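Local coordinates for protein terminal uridylyltransferase 1 (Trypanosoma brucei, PDB 5HZD) that adds uridines from UTP to the 3'-hydroxyl of guide RNAs, ribosomal RNAs and some mRNAs during mitochondrial RNA editing, at residues L142-L154 / L164-K176. Sequence-based numbering, arbitrary orientation.
Sequences LEKNAVRSITELL and LEPISHARVPIIK
K144 reaches across from helix 143-154 to the turn between strands 164-167 and 174-176, the first half of its side chain along S168 and the second along H169. K144 CB lies 3.6 Å from S168 O, and CG packs on S168 CB. With CG anti to the backbone N, the chain runs on extended, so that K144 CD comes 3.4 Å from H169 CE1 and CE lies as close to H169 NE2. A bend at chi4 (51°) then turns the amine towards the imidazole, and K144 NZ donates to H169 NE2 at 3.0 Å. The donor stands 35° out of the imidazole plane, a poorly aligned bond.

Further along, V147 sets its two methyls on the hairpin: CG1 touches P166 CB, while CG2 meets P173 CB at 3.8 Å and lies over the backbone of I174. I175 sends CD1 up to the helix, 3.7 Å from I150 CG2 and 3.4 Å from T151 OG1. That hydroxyl donates to V147 O, which also accepts from T151 N on the opposite face of its carbonyl plane, so the polar group is engaged within the helix while carbon packs against it. L154 CB closes the row on L164 CD1, their side chains crossing at about a right angle.

At the helix start, E143 CB rests on P173 CG; its OE2 pairs with R290 and, through a water, with P173 O. The helix, its axis at 163° to strand 164-167 and so nearly antiparallel, covers one face of this edge hairpin in the palm domain's mixed sheet. I174 points away from the helix, its side chain near D286, thought important for catalysis. The chemistry is an apolar core with polar links near the turn, where H169 NE2, as acceptor, probably lacks a proton.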
loop_
_atom_site.group_PDB
_atom_site.type_symbol
_atom_site.label_atom_id
_atom_site.label_comp_id
_atom_site.label_asym_id
_atom_site.label_seq_id
_atom_site.Cartn_x
_atom_site.Cartn_y
_atom_site.Cartn_z
ATOM N N LEU A 142 16.923 -17.253 2.573
ATOM C CA LEU A 142 15.750 -18.075 2.266
ATOM C C LEU A 142 14.554 -17.612 3.072
ATOM O O LEU A 142 14.567 -17.597 4.318
ATOM C CB LEU A 142 16.054 -19.544 2.498
ATOM C CG LEU A 142 16.851 -20.129 1.309
ATOM C CD1 LEU A 142 17.223 -21.526 1.567
ATOM C CD2 LEU A 142 16.056 -20.065 0.004
ATOM N N GLU A 143 13.534 -17.154 2.359
ATOM C CA GLU A 143 12.488 -16.398 3.016
ATOM C C GLU A 143 11.567 -17.220 3.897
ATOM O O GLU A 143 11.043 -16.686 4.870
ATOM C CB GLU A 143 11.680 -15.584 1.994
ATOM C CG GLU A 143 12.455 -14.415 1.410
ATOM C CD GLU A 143 11.840 -13.969 0.094
ATOM O OE1 GLU A 143 11.973 -14.733 -0.899
ATOM O OE2 GLU A 143 11.246 -12.881 0.063
ATOM N N LYS A 144 11.351 -18.500 3.568
ATOM C CA LYS A 144 10.531 -19.320 4.444
ATOM C C LYS A 144 11.170 -19.374 5.844
ATOM O O LYS A 144 10.484 -19.370 6.885
ATOM C CB LYS A 144 10.388 -20.733 3.858
ATOM C CG LYS A 144 9.802 -21.753 4.813
ATOM C CD LYS A 144 9.746 -23.155 4.205
ATOM C CE LYS A 144 9.509 -24.213 5.287
ATOM N NZ LYS A 144 8.344 -23.887 6.173
ATOM N N ASN A 145 12.503 -19.420 5.867
ATOM C CA ASN A 145 13.166 -19.540 7.165
ATOM C C ASN A 145 13.185 -18.217 7.894
ATOM O O ASN A 145 13.051 -18.174 9.123
ATOM C CB ASN A 145 14.588 -20.104 6.995
ATOM C CG ASN A 145 14.565 -21.467 6.405
ATOM O OD1 ASN A 145 13.713 -22.273 6.765
ATOM N ND2 ASN A 145 15.477 -21.735 5.490
ATOM N N ALA A 146 13.327 -17.122 7.146
ATOM C CA ALA A 146 13.273 -15.783 7.712
ATOM C C ALA A 146 11.904 -15.555 8.366
ATOM O O ALA A 146 11.797 -15.037 9.484
ATOM C CB ALA A 146 13.532 -14.745 6.615
ATOM N N VAL A 147 10.843 -15.958 7.669
ATOM C CA VAL A 147 9.499 -15.821 8.234
ATOM C C VAL A 147 9.369 -16.578 9.549
ATOM O O VAL A 147 8.845 -16.020 10.528
ATOM C CB VAL A 147 8.421 -16.347 7.244
ATOM C CG1 VAL A 147 7.098 -16.665 7.982
ATOM C CG2 VAL A 147 8.212 -15.350 6.115
ATOM N N ARG A 148 9.867 -17.818 9.597
ATOM C CA ARG A 148 9.758 -18.627 10.830
ATOM C C ARG A 148 10.631 -18.019 11.935
ATOM O O ARG A 148 10.190 -17.932 13.073
ATOM C CB ARG A 148 10.091 -20.103 10.566
ATOM C CG ARG A 148 9.133 -20.688 9.505
ATOM C CD ARG A 148 9.618 -21.958 8.835
ATOM N NE ARG A 148 9.897 -23.005 9.802
ATOM C CZ ARG A 148 11.092 -23.572 9.939
ATOM N NH1 ARG A 148 12.106 -23.183 9.157
ATOM N NH2 ARG A 148 11.275 -24.529 10.849
ATOM N N SER A 149 11.835 -17.565 11.587
ATOM C CA SER A 149 12.731 -16.976 12.600
ATOM C C SER A 149 12.139 -15.746 13.243
ATOM O O SER A 149 12.140 -15.620 14.487
ATOM C CB SER A 149 14.084 -16.618 11.972
ATOM O OG SER A 149 14.767 -17.796 11.580
ATOM N N ILE A 150 11.628 -14.826 12.434
ATOM C CA ILE A 150 11.101 -13.583 12.994
ATOM C C ILE A 150 9.770 -13.810 13.723
ATOM O O ILE A 150 9.496 -13.167 14.742
ATOM C CB ILE A 150 11.040 -12.497 11.929
ATOM C CG1 ILE A 150 12.494 -12.155 11.533
ATOM C CG2 ILE A 150 10.333 -11.264 12.461
ATOM C CD1 ILE A 150 12.564 -11.353 10.290
ATOM N N THR A 151 8.954 -14.744 13.224
ATOM C CA THR A 151 7.747 -15.104 13.968
ATOM C C THR A 151 8.073 -15.526 15.396
ATOM O O THR A 151 7.422 -15.069 16.324
ATOM C CB THR A 151 6.962 -16.181 13.250
ATOM O OG1 THR A 151 6.562 -15.634 11.991
ATOM C CG2 THR A 151 5.677 -16.525 14.037
ATOM N N GLU A 152 9.111 -16.336 15.563
ATOM C CA GLU A 152 9.465 -16.823 16.897
ATOM C C GLU A 152 9.970 -15.696 17.786
ATOM O O GLU A 152 9.640 -15.637 18.964
ATOM C CB GLU A 152 10.528 -17.917 16.795
ATOM C CG GLU A 152 11.035 -18.409 18.130
ATOM C CD GLU A 152 10.009 -19.235 18.891
ATOM O OE1 GLU A 152 8.915 -19.522 18.340
ATOM O OE2 GLU A 152 10.294 -19.588 20.063
ATOM N N LEU A 153 10.762 -14.795 17.227
ATOM C CA LEU A 153 11.212 -13.641 18.017
ATOM C C LEU A 153 10.040 -12.774 18.475
ATOM O O LEU A 153 10.005 -12.295 19.635
ATOM C CB LEU A 153 12.223 -12.782 17.232
ATOM C CG LEU A 153 13.579 -13.432 16.959
ATOM C CD1 LEU A 153 14.463 -12.520 16.098
ATOM C CD2 LEU A 153 14.291 -13.808 18.273
ATOM N N LEU A 154 9.071 -12.559 17.589
ATOM C CA LEU A 154 7.889 -11.795 17.960
ATOM C C LEU A 154 7.065 -12.492 19.057
ATOM O O LEU A 154 6.642 -11.852 20.005
ATOM C CB LEU A 154 7.040 -11.513 16.727
ATOM C CG LEU A 154 7.677 -10.555 15.730
ATOM C CD1 LEU A 154 6.936 -10.670 14.405
ATOM C CD2 LEU A 154 7.658 -9.090 16.261
ATOM N N LEU A 164 -0.584 -13.254 15.079
ATOM C CA LEU A 164 0.467 -13.457 14.086
ATOM C C LEU A 164 0.132 -14.523 13.075
ATOM O O LEU A 164 -0.199 -15.662 13.446
ATOM C CB LEU A 164 1.773 -13.883 14.760
ATOM C CG LEU A 164 2.584 -12.823 15.472
ATOM C CD1 LEU A 164 3.838 -13.475 16.071
ATOM C CD2 LEU A 164 2.974 -11.733 14.520
ATOM N N GLU A 165 0.251 -14.186 11.803
ATOM C CA GLU A 165 0.041 -15.184 10.750
ATOM C C GLU A 165 1.305 -15.294 9.901
ATOM O O GLU A 165 1.504 -14.501 8.995
ATOM C CB GLU A 165 -1.156 -14.799 9.850
ATOM C CG GLU A 165 -1.404 -15.774 8.687
ATOM C CD GLU A 165 -2.517 -15.362 7.712
ATOM O OE1 GLU A 165 -2.707 -16.103 6.699
ATOM O OE2 GLU A 165 -3.190 -14.334 7.948
ATOM N N PRO A 166 2.161 -16.284 10.190
ATOM C CA PRO A 166 3.312 -16.547 9.314
ATOM C C PRO A 166 2.810 -17.140 8.010
ATOM O O PRO A 166 2.026 -18.087 8.046
ATOM C CB PRO A 166 4.111 -17.599 10.087
ATOM C CG PRO A 166 3.088 -18.265 11.016
ATOM C CD PRO A 166 2.118 -17.171 11.363
ATOM N N ILE A 167 3.208 -16.575 6.888
ATOM C CA ILE A 167 2.873 -17.150 5.588
ATOM C C ILE A 167 4.153 -17.536 4.883
ATOM O O ILE A 167 4.627 -16.825 4.014
ATOM C CB ILE A 167 2.080 -16.133 4.752
ATOM C CG1 ILE A 167 0.940 -15.570 5.589
ATOM C CG2 ILE A 167 1.502 -16.798 3.498
ATOM C CD1 ILE A 167 0.145 -14.530 4.876
ATOM N N SER A 168 4.725 -18.662 5.280
ATOM C CA SER A 168 6.091 -18.998 4.852
ATOM C C SER A 168 6.136 -19.510 3.417
ATOM O O SER A 168 7.207 -19.511 2.782
ATOM C CB SER A 168 6.698 -20.024 5.810
ATOM O OG SER A 168 5.838 -21.144 5.930
ATOM N N HIS A 169 4.971 -19.904 2.899
ATOM C CA HIS A 169 4.897 -20.593 1.607
ATOM C C HIS A 169 4.160 -19.857 0.475
ATOM O O HIS A 169 3.973 -20.413 -0.602
ATOM C CB HIS A 169 4.328 -22.001 1.802
ATOM C CG HIS A 169 5.274 -22.939 2.489
ATOM N ND1 HIS A 169 6.241 -23.650 1.811
ATOM C CD2 HIS A 169 5.411 -23.271 3.795
ATOM C CE1 HIS A 169 6.928 -24.385 2.667
ATOM N NE2 HIS A 169 6.445 -24.174 3.878
ATOM N N ALA A 170 3.761 -18.613 0.705
ATOM C CA ALA A 170 3.242 -17.782 -0.375
ATOM C C ALA A 170 4.338 -17.552 -1.422
ATOM O O ALA A 170 5.504 -17.870 -1.184
ATOM C CB ALA A 170 2.769 -16.469 0.166
ATOM N N ARG A 171 3.971 -16.990 -2.572
ATOM C CA ARG A 171 4.944 -16.723 -3.628
ATOM C C ARG A 171 5.994 -15.758 -3.089
ATOM O O ARG A 171 7.186 -15.862 -3.393
ATOM C CB ARG A 171 4.249 -16.124 -4.851
ATOM C CG ARG A 171 4.846 -16.542 -6.189
ATOM C CD ARG A 171 4.204 -15.766 -7.333
ATOM N NE ARG A 171 4.098 -14.338 -7.025
ATOM C CZ ARG A 171 5.070 -13.449 -7.217
ATOM N NH1 ARG A 171 6.235 -13.831 -7.719
ATOM N NH2 ARG A 171 4.875 -12.172 -6.907
ATOM N N VAL A 172 5.525 -14.816 -2.279
ATOM C CA VAL A 172 6.400 -13.940 -1.520
ATOM C C VAL A 172 6.099 -14.239 -0.049
ATOM O O VAL A 172 5.059 -13.820 0.459
ATOM C CB VAL A 172 6.114 -12.457 -1.820
ATOM C CG1 VAL A 172 7.102 -11.571 -1.100
ATOM C CG2 VAL A 172 6.181 -12.188 -3.323
ATOM N N PRO A 173 6.977 -15.005 0.630
ATOM C CA PRO A 173 6.661 -15.291 2.033
ATOM C C PRO A 173 6.681 -14.033 2.878
ATOM O O PRO A 173 7.538 -13.161 2.706
ATOM C CB PRO A 173 7.812 -16.202 2.470
ATOM C CG PRO A 173 8.285 -16.826 1.164
ATOM C CD PRO A 173 8.199 -15.699 0.194
ATOM N N ILE A 174 5.713 -13.920 3.781
ATOM C CA ILE A 174 5.577 -12.730 4.615
ATOM C C ILE A 174 5.068 -13.141 5.987
ATOM O O ILE A 174 4.688 -14.296 6.205
ATOM C CB ILE A 174 4.597 -11.691 4.023
ATOM C CG1 ILE A 174 3.211 -12.318 3.827
ATOM C CG2 ILE A 174 5.104 -11.156 2.690
ATOM C CD1 ILE A 174 2.121 -11.250 3.552
ATOM N N ILE A 175 5.116 -12.193 6.924
ATOM C CA ILE A 175 4.422 -12.325 8.196
ATOM C C ILE A 175 3.319 -11.288 8.215
ATOM O O ILE A 175 3.567 -10.119 7.978
ATOM C CB ILE A 175 5.369 -12.033 9.396
ATOM C CG1 ILE A 175 6.490 -13.085 9.460
ATOM C CG2 ILE A 175 4.549 -12.067 10.711
ATOM C CD1 ILE A 175 7.584 -12.728 10.481
ATOM N N LYS A 176 2.091 -11.708 8.478
ATOM C CA LYS A 176 0.995 -10.754 8.632
ATOM C C LYS A 176 0.673 -10.632 10.095
ATOM O O LYS A 176 0.530 -11.640 10.804
ATOM C CB LYS A 176 -0.261 -11.262 7.901
ATOM C CG LYS A 176 -0.185 -11.067 6.363
ATOM C CD LYS A 176 -1.510 -11.465 5.699
ATOM C CE LYS A 176 -2.555 -10.400 5.909
ATOM N NZ LYS A 176 -2.269 -9.258 4.966
HETATM O O HOH W 1 9.405 -11.438 1.524
#